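Local coordinates for endo-1,4-beta-Xylanase from Pseudoalteromonas haloplanktis, a protein that hydrolyses internal beta-1,4 linkages of xylan as a cold-adapted family 8 xylanase, and probably also acts on cellulose and related beta-glucans, in two crystal structures: PDB 1XWQ (chain A, 1.88 Å), residues Q78-G83 and E147-A152; PDB 1H13 (chain B, 1.30 Å), residues E78-G83 and E147-A152. Structure 2 is superposed on structure 1 by the backbone atoms of these residues (RMSD 0.08 Å); each is numbered along its deposited sequence.

Structure 1 (1XWQ); sequences QGQSWG and EYFAFA. Engineered in segment 78-83: Gln78 (natural residue Glu). With XYP (beta-D-xylopyranose), chain C.
Trp82 turns the edge of its pyrrole ring onto the face of Tyr148. The pair is T-shaped, with planes at 89°, and Trp82 NE1 lies 3.4 Å from Tyr148 CE2. Segments 78-83 and 147-152, on helices 77-89 and 143-160, run in the same direction at 17° in the buried helical core of this family 8 glycoside hydrolase. Ser81 lies between the two helices: its CB sits over the face of the Phe149 ring, 3.6 Å from Phe149 CD1, in a CH-pi contact. The engineered Gln78 leaves its helix away from segment 147-152. Its CG is anti to the backbone N (chi1 164°) and the chain is extended. Gln78 OE1 lies 3.7 Å from Trp82 CH2. It accepts a bond from O3 of a bound xylose unit, and Gln78 NE2 donates to O4 at 2.8 Å. Tyr380 also bonds OE1.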
loop_
_atom_site.group_PDB
_atom_site.type_symbol
_atom_site.label_atom_id
_atom_site.label_comp_id
_atom_site.label_asym_id
_atom_site.label_seq_id
_atom_site.Cartn_x
_atom_site.Cartn_y
_atom_site.Cartn_z
ATOM N N GLN A 78 -7.848 -3.354 2.626
ATOM C CA GLN A 78 -6.781 -2.747 1.859
ATOM C C GLN A 78 -7.204 -1.396 1.242
ATOM O O GLN A 78 -6.575 -0.366 1.510
ATOM C CB GLN A 78 -6.310 -3.751 0.813
ATOM C CG GLN A 78 -5.488 -3.185 -0.278
ATOM C CD GLN A 78 -5.358 -4.150 -1.419
ATOM O OE1 GLN A 78 -6.175 -4.130 -2.353
ATOM N NE2 GLN A 78 -4.342 -5.017 -1.353
ATOM N N GLY A 79 -8.276 -1.400 0.449
ATOM C CA GLY A 79 -8.789 -0.172 -0.140
ATOM C C GLY A 79 -9.297 0.834 0.882
ATOM O O GLY A 79 -9.078 2.044 0.738
ATOM N N GLN A 80 -9.961 0.338 1.926
ATOM C CA GLN A 80 -10.479 1.195 2.997
ATOM C C GLN A 80 -9.357 1.969 3.683
ATOM O O GLN A 80 -9.450 3.180 3.881
ATOM C CB GLN A 80 -11.235 0.350 4.034
ATOM C CG GLN A 80 -12.181 1.149 4.937
ATOM C CD GLN A 80 -13.464 1.575 4.231
ATOM O OE1 GLN A 80 -13.667 1.273 3.056
ATOM N NE2 GLN A 80 -14.334 2.267 4.952
ATOM N N SER A 81 -8.288 1.251 4.027
ATOM C CA SER A 81 -7.170 1.829 4.754
ATOM C C SER A 81 -6.364 2.794 3.878
ATOM O O SER A 81 -5.903 3.835 4.350
ATOM C CB SER A 81 -6.280 0.710 5.291
ATOM O OG SER A 81 -5.664 -0.027 4.252
ATOM N N TRP A 82 -6.203 2.445 2.606
ATOM C CA TRP A 82 -5.595 3.350 1.627
ATOM C C TRP A 82 -6.395 4.635 1.468
ATOM O O TRP A 82 -5.819 5.718 1.346
ATOM C CB TRP A 82 -5.504 2.681 0.264
ATOM C CG TRP A 82 -4.437 1.648 0.152
ATOM C CD1 TRP A 82 -3.349 1.481 0.965
ATOM C CD2 TRP A 82 -4.353 0.634 -0.845
ATOM N NE1 TRP A 82 -2.598 0.412 0.536
ATOM C CE2 TRP A 82 -3.189 -0.121 -0.581
ATOM C CE3 TRP A 82 -5.147 0.282 -1.950
ATOM C CZ2 TRP A 82 -2.798 -1.200 -1.381
ATOM C CZ3 TRP A 82 -4.764 -0.786 -2.737
ATOM C CH2 TRP A 82 -3.588 -1.511 -2.454
ATOM N N GLY A 83 -7.718 4.500 1.446
ATOM C CA GLY A 83 -8.609 5.642 1.299
ATOM C C GLY A 83 -8.432 6.624 2.442
ATOM O O GLY A 83 -8.360 7.845 2.223
ATOM N N GLU A 147 -2.078 -2.460 8.924
ATOM C CA GLU A 147 -0.890 -1.596 8.873
ATOM C C GLU A 147 -1.236 -0.168 8.457
ATOM O O GLU A 147 -0.848 0.795 9.117
ATOM C CB GLU A 147 0.162 -2.167 7.923
ATOM C CG GLU A 147 0.890 -3.376 8.478
ATOM C CD GLU A 147 1.993 -3.865 7.558
ATOM O OE1 GLU A 147 1.764 -3.945 6.321
ATOM O OE2 GLU A 147 3.082 -4.167 8.079
ATOM N N TYR A 148 -1.966 -0.033 7.355
ATOM C CA TYR A 148 -2.361 1.285 6.872
ATOM C C TYR A 148 -3.404 1.959 7.775
ATOM O O TYR A 148 -3.421 3.190 7.871
ATOM C CB TYR A 148 -2.863 1.210 5.425
ATOM C CG TYR A 148 -1.797 1.428 4.373
ATOM C CD1 TYR A 148 -1.500 2.715 3.921
ATOM C CD2 TYR A 148 -1.090 0.354 3.823
ATOM C CE1 TYR A 148 -0.547 2.935 2.949
ATOM C CE2 TYR A 148 -0.111 0.564 2.848
ATOM C CZ TYR A 148 0.152 1.865 2.418
ATOM O OH TYR A 148 1.100 2.119 1.453
ATOM N N PHE A 149 -4.266 1.174 8.429
ATOM C CA PHE A 149 -5.231 1.753 9.380
ATOM C C PHE A 149 -4.471 2.448 10.503
ATOM O O PHE A 149 -4.776 3.590 10.850
ATOM C CB PHE A 149 -6.144 0.695 10.008
ATOM C CG PHE A 149 -7.311 0.254 9.139
ATOM C CD1 PHE A 149 -8.081 1.171 8.422
ATOM C CD2 PHE A 149 -7.653 -1.094 9.074
ATOM C CE1 PHE A 149 -9.167 0.746 7.643
ATOM C CE2 PHE A 149 -8.741 -1.532 8.298
ATOM C CZ PHE A 149 -9.492 -0.609 7.579
ATOM N N ALA A 150 -3.483 1.747 11.064
ATOM C CA ALA A 150 -2.694 2.268 12.177
ATOM C C ALA A 150 -1.949 3.524 11.747
ATOM O O ALA A 150 -1.938 4.526 12.472
ATOM C CB ALA A 150 -1.705 1.208 12.673
ATOM N N PHE A 151 -1.331 3.454 10.566
ATOM C CA PHE A 151 -0.608 4.590 10.002
ATOM C C PHE A 151 -1.532 5.800 9.817
ATOM O O PHE A 151 -1.204 6.914 10.233
ATOM C CB PHE A 151 0.071 4.207 8.674
ATOM C CG PHE A 151 0.792 5.353 8.013
ATOM C CD1 PHE A 151 2.025 5.798 8.498
ATOM C CD2 PHE A 151 0.226 6.006 6.924
ATOM C CE1 PHE A 151 2.685 6.863 7.896
ATOM C CE2 PHE A 151 0.881 7.071 6.309
ATOM C CZ PHE A 151 2.109 7.498 6.795
ATOM N N ALA A 152 -2.685 5.571 9.202
ATOM C CA ALA A 152 -3.631 6.652 8.932
ATOM C C ALA A 152 -4.150 7.292 10.227
ATOM O O ALA A 152 -4.247 8.530 10.327
ATOM C CB ALA A 152 -4.787 6.142 8.071
HETATM C C1 XYP C . -6.161 -7.064 -6.852
HETATM C C2 XYP C . -6.959 -6.827 -5.598
HETATM C C3 XYP C . -6.075 -6.470 -4.408
HETATM C C4 XYP C . -4.867 -7.401 -4.289
HETATM C C5 XYP C . -4.200 -7.522 -5.656
HETATM O O2 XYP C . -7.881 -5.785 -5.821
HETATM O O3 XYP C . -6.877 -6.520 -3.248
HETATM O O4 XYP C . -3.929 -6.914 -3.349
HETATM O O5 XYP C . -5.153 -7.951 -6.619
#

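Structure 2 (1H13); sequences EGQSWG and EYFAFA.
The pyrrole edge of Trp82 meets the face of Tyr148. This pair is T-shaped, with planes at 83°, and Trp82 NE1 lies 3.3 Å from Tyr148 CE2. Segments 78-83 and 147-152 run in the same direction at 18°. Ser81 is set between the two helices. Its CB sits over the face of the Phe149 ring, 3.5 Å from Phe149 CD1, in a CH-pi contact. Glu78 leaves its helix away from segment 147-152. Its CG is anti to the carbonyl carbon and beside the backbone N (chi1 -80°), and the carboxylate is carried out along an extended CB-CG-CD chain. Glu78 OE1 lies 3.9 Å from Trp82 CH2. The other oxygen, OE2, forms a salt bridge with Arg284. It also lies close to Asp144 OD1, a like charge.

Structure 1 against structure 2
The two bonds from Gln78(A) to the sugar exist in structure 1 alone. Gln78(A) OE1 accepts from O3 of the xylose unit and Gln78(A) NE2 donates to its O4. This xylose unit is in structure 1 alone; in structure 2 protein atoms outside these segments reach into part of its place. The exchange, engineered in structure 1, puts an uncharged amide against a carboxylate, and the amide of Gln78(A) uses both its oxygen and its nitrogen on the sugar. The CB atoms coincide within the error, but chi1 is 164° in Gln78(A) against -80° in Glu78(B), and the chains part from there. CG, CD and OE1 of Gln78(A) have no counterpart in Glu78(B), nor have CG, CD and OE2 of Glu78(B) in Gln78(A). NE2 of Gln78(A) and OE1 of Glu78(B) fall near each other, 1.0 Å apart. The touch on the indole is kept: Gln78(A) OE1 meets Trp82(A) CH2, and Glu78(B) OE1 meets Trp82(B) CH2. Tyr148(A) and Phe149(A) keep the places of Tyr148(B) and Phe149(B).

Structure 2 (1H13)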
loop_
_atom_site.group_PDB
_atom_site.type_symbol
_atom_site.label_atom_id
_atom_site.label_comp_id
_atom_site.label_asym_id
_atom_site.label_seq_id
_atom_site.Cartn_x
_atom_site.Cartn_y
_atom_site.Cartn_z
ATOM N N GLU B 78 -7.817 -3.349 2.522
ATOM C CA GLU B 78 -6.769 -2.634 1.876
ATOM C C GLU B 78 -7.251 -1.334 1.296
ATOM O O GLU B 78 -6.775 -0.271 1.627
ATOM C CB GLU B 78 -6.098 -3.497 0.795
ATOM C CG GLU B 78 -5.089 -4.475 1.408
ATOM C CD GLU B 78 -4.494 -5.495 0.462
ATOM O OE1 GLU B 78 -4.935 -5.569 -0.716
ATOM O OE2 GLU B 78 -3.581 -6.280 0.881
ATOM N N GLY B 79 -8.297 -1.401 0.489
ATOM C CA GLY B 79 -8.803 -0.195 -0.111
ATOM C C GLY B 79 -9.306 0.832 0.879
ATOM O O GLY B 79 -9.134 2.026 0.693
ATOM N N GLN B 80 -9.978 0.353 1.907
ATOM C CA GLN B 80 -10.489 1.198 2.957
ATOM C C GLN B 80 -9.356 1.963 3.640
ATOM O O GLN B 80 -9.437 3.177 3.823
ATOM C CB GLN B 80 -11.252 0.356 3.941
ATOM C CG GLN B 80 -12.143 1.157 4.904
ATOM C CD GLN B 80 -13.478 1.598 4.307
ATOM O OE1 GLN B 80 -14.313 2.237 5.031
ATOM N NE2 GLN B 80 -13.699 1.285 3.096
ATOM N N SER B 81 -8.293 1.239 3.992
ATOM C CA SER B 81 -7.199 1.837 4.699
ATOM C C SER B 81 -6.392 2.765 3.807
ATOM O O SER B 81 -5.903 3.786 4.254
ATOM C CB SER B 81 -6.300 0.702 5.262
ATOM O OG SER B 81 -5.572 0.024 4.226
ATOM N N TRP B 82 -6.264 2.428 2.530
ATOM C CA TRP B 82 -5.629 3.310 1.577
ATOM C C TRP B 82 -6.408 4.584 1.415
ATOM O O TRP B 82 -5.836 5.675 1.311
ATOM C CB TRP B 82 -5.444 2.609 0.231
ATOM C CG TRP B 82 -4.533 1.445 0.269
ATOM C CD1 TRP B 82 -3.525 1.207 1.146
ATOM C CD2 TRP B 82 -4.542 0.338 -0.633
ATOM N NE1 TRP B 82 -2.916 0.007 0.855
ATOM C CE2 TRP B 82 -3.503 -0.533 -0.233
ATOM C CE3 TRP B 82 -5.334 -0.027 -1.721
ATOM C CZ2 TRP B 82 -3.247 -1.731 -0.882
ATOM C CZ3 TRP B 82 -5.081 -1.202 -2.344
ATOM C CH2 TRP B 82 -4.049 -2.025 -1.947
ATOM N N GLY B 83 -7.730 4.480 1.379
ATOM C CA GLY B 83 -8.574 5.651 1.248
ATOM C C GLY B 83 -8.427 6.576 2.456
ATOM O O GLY B 83 -8.368 7.800 2.293
ATOM N N GLU B 147 -2.054 -2.391 8.937
ATOM C CA GLU B 147 -0.894 -1.543 8.945
ATOM C C GLU B 147 -1.230 -0.137 8.500
ATOM O O GLU B 147 -0.830 0.833 9.123
ATOM C CB GLU B 147 0.227 -2.113 8.072
ATOM C CG GLU B 147 0.768 -3.420 8.556
ATOM C CD GLU B 147 1.901 -3.923 7.728
ATOM O OE1 GLU B 147 1.747 -3.924 6.465
ATOM O OE2 GLU B 147 2.950 -4.285 8.280
ATOM N N TYR B 148 -1.930 -0.008 7.371
ATOM C CA TYR B 148 -2.334 1.313 6.905
ATOM C C TYR B 148 -3.344 1.967 7.815
ATOM O O TYR B 148 -3.318 3.156 7.961
ATOM C CB TYR B 148 -2.863 1.250 5.467
ATOM C CG TYR B 148 -1.810 1.375 4.392
ATOM C CD1 TYR B 148 -1.468 2.600 3.919
ATOM C CD2 TYR B 148 -1.175 0.275 3.858
ATOM C CE1 TYR B 148 -0.604 2.749 2.898
ATOM C CE2 TYR B 148 -0.269 0.412 2.821
ATOM C CZ TYR B 148 0.022 1.642 2.352
ATOM O OH TYR B 148 0.904 1.834 1.289
ATOM N N PHE B 149 -4.268 1.200 8.411
ATOM C CA PHE B 149 -5.180 1.807 9.337
ATOM C C PHE B 149 -4.413 2.434 10.467
ATOM O O PHE B 149 -4.721 3.569 10.868
ATOM C CB PHE B 149 -6.153 0.798 9.962
ATOM C CG PHE B 149 -7.280 0.275 9.046
ATOM C CD1 PHE B 149 -8.043 1.129 8.265
ATOM C CD2 PHE B 149 -7.627 -1.032 9.103
ATOM C CE1 PHE B 149 -9.109 0.669 7.552
ATOM C CE2 PHE B 149 -8.702 -1.481 8.394
ATOM C CZ PHE B 149 -9.443 -0.637 7.619
ATOM N N ALA B 150 -3.473 1.711 11.075
ATOM C CA ALA B 150 -2.703 2.279 12.168
ATOM C C ALA B 150 -1.976 3.541 11.759
ATOM O O ALA B 150 -1.951 4.533 12.467
ATOM C CB ALA B 150 -1.716 1.254 12.700
ATOM N N PHE B 151 -1.321 3.448 10.610
ATOM C CA PHE B 151 -0.603 4.580 10.048
ATOM C C PHE B 151 -1.536 5.780 9.879
ATOM O O PHE B 151 -1.235 6.897 10.321
ATOM C CB PHE B 151 0.030 4.193 8.717
ATOM C CG PHE B 151 0.746 5.315 8.030
ATOM C CD1 PHE B 151 1.979 5.760 8.492
ATOM C CD2 PHE B 151 0.179 5.946 6.936
ATOM C CE1 PHE B 151 2.628 6.790 7.895
ATOM C CE2 PHE B 151 0.840 6.990 6.316
ATOM C CZ PHE B 151 2.050 7.413 6.818
ATOM N N ALA B 152 -2.655 5.558 9.226
ATOM C CA ALA B 152 -3.564 6.630 8.959
ATOM C C ALA B 152 -4.145 7.264 10.233
ATOM O O ALA B 152 -4.243 8.486 10.344
ATOM C CB ALA B 152 -4.657 6.134 8.039
#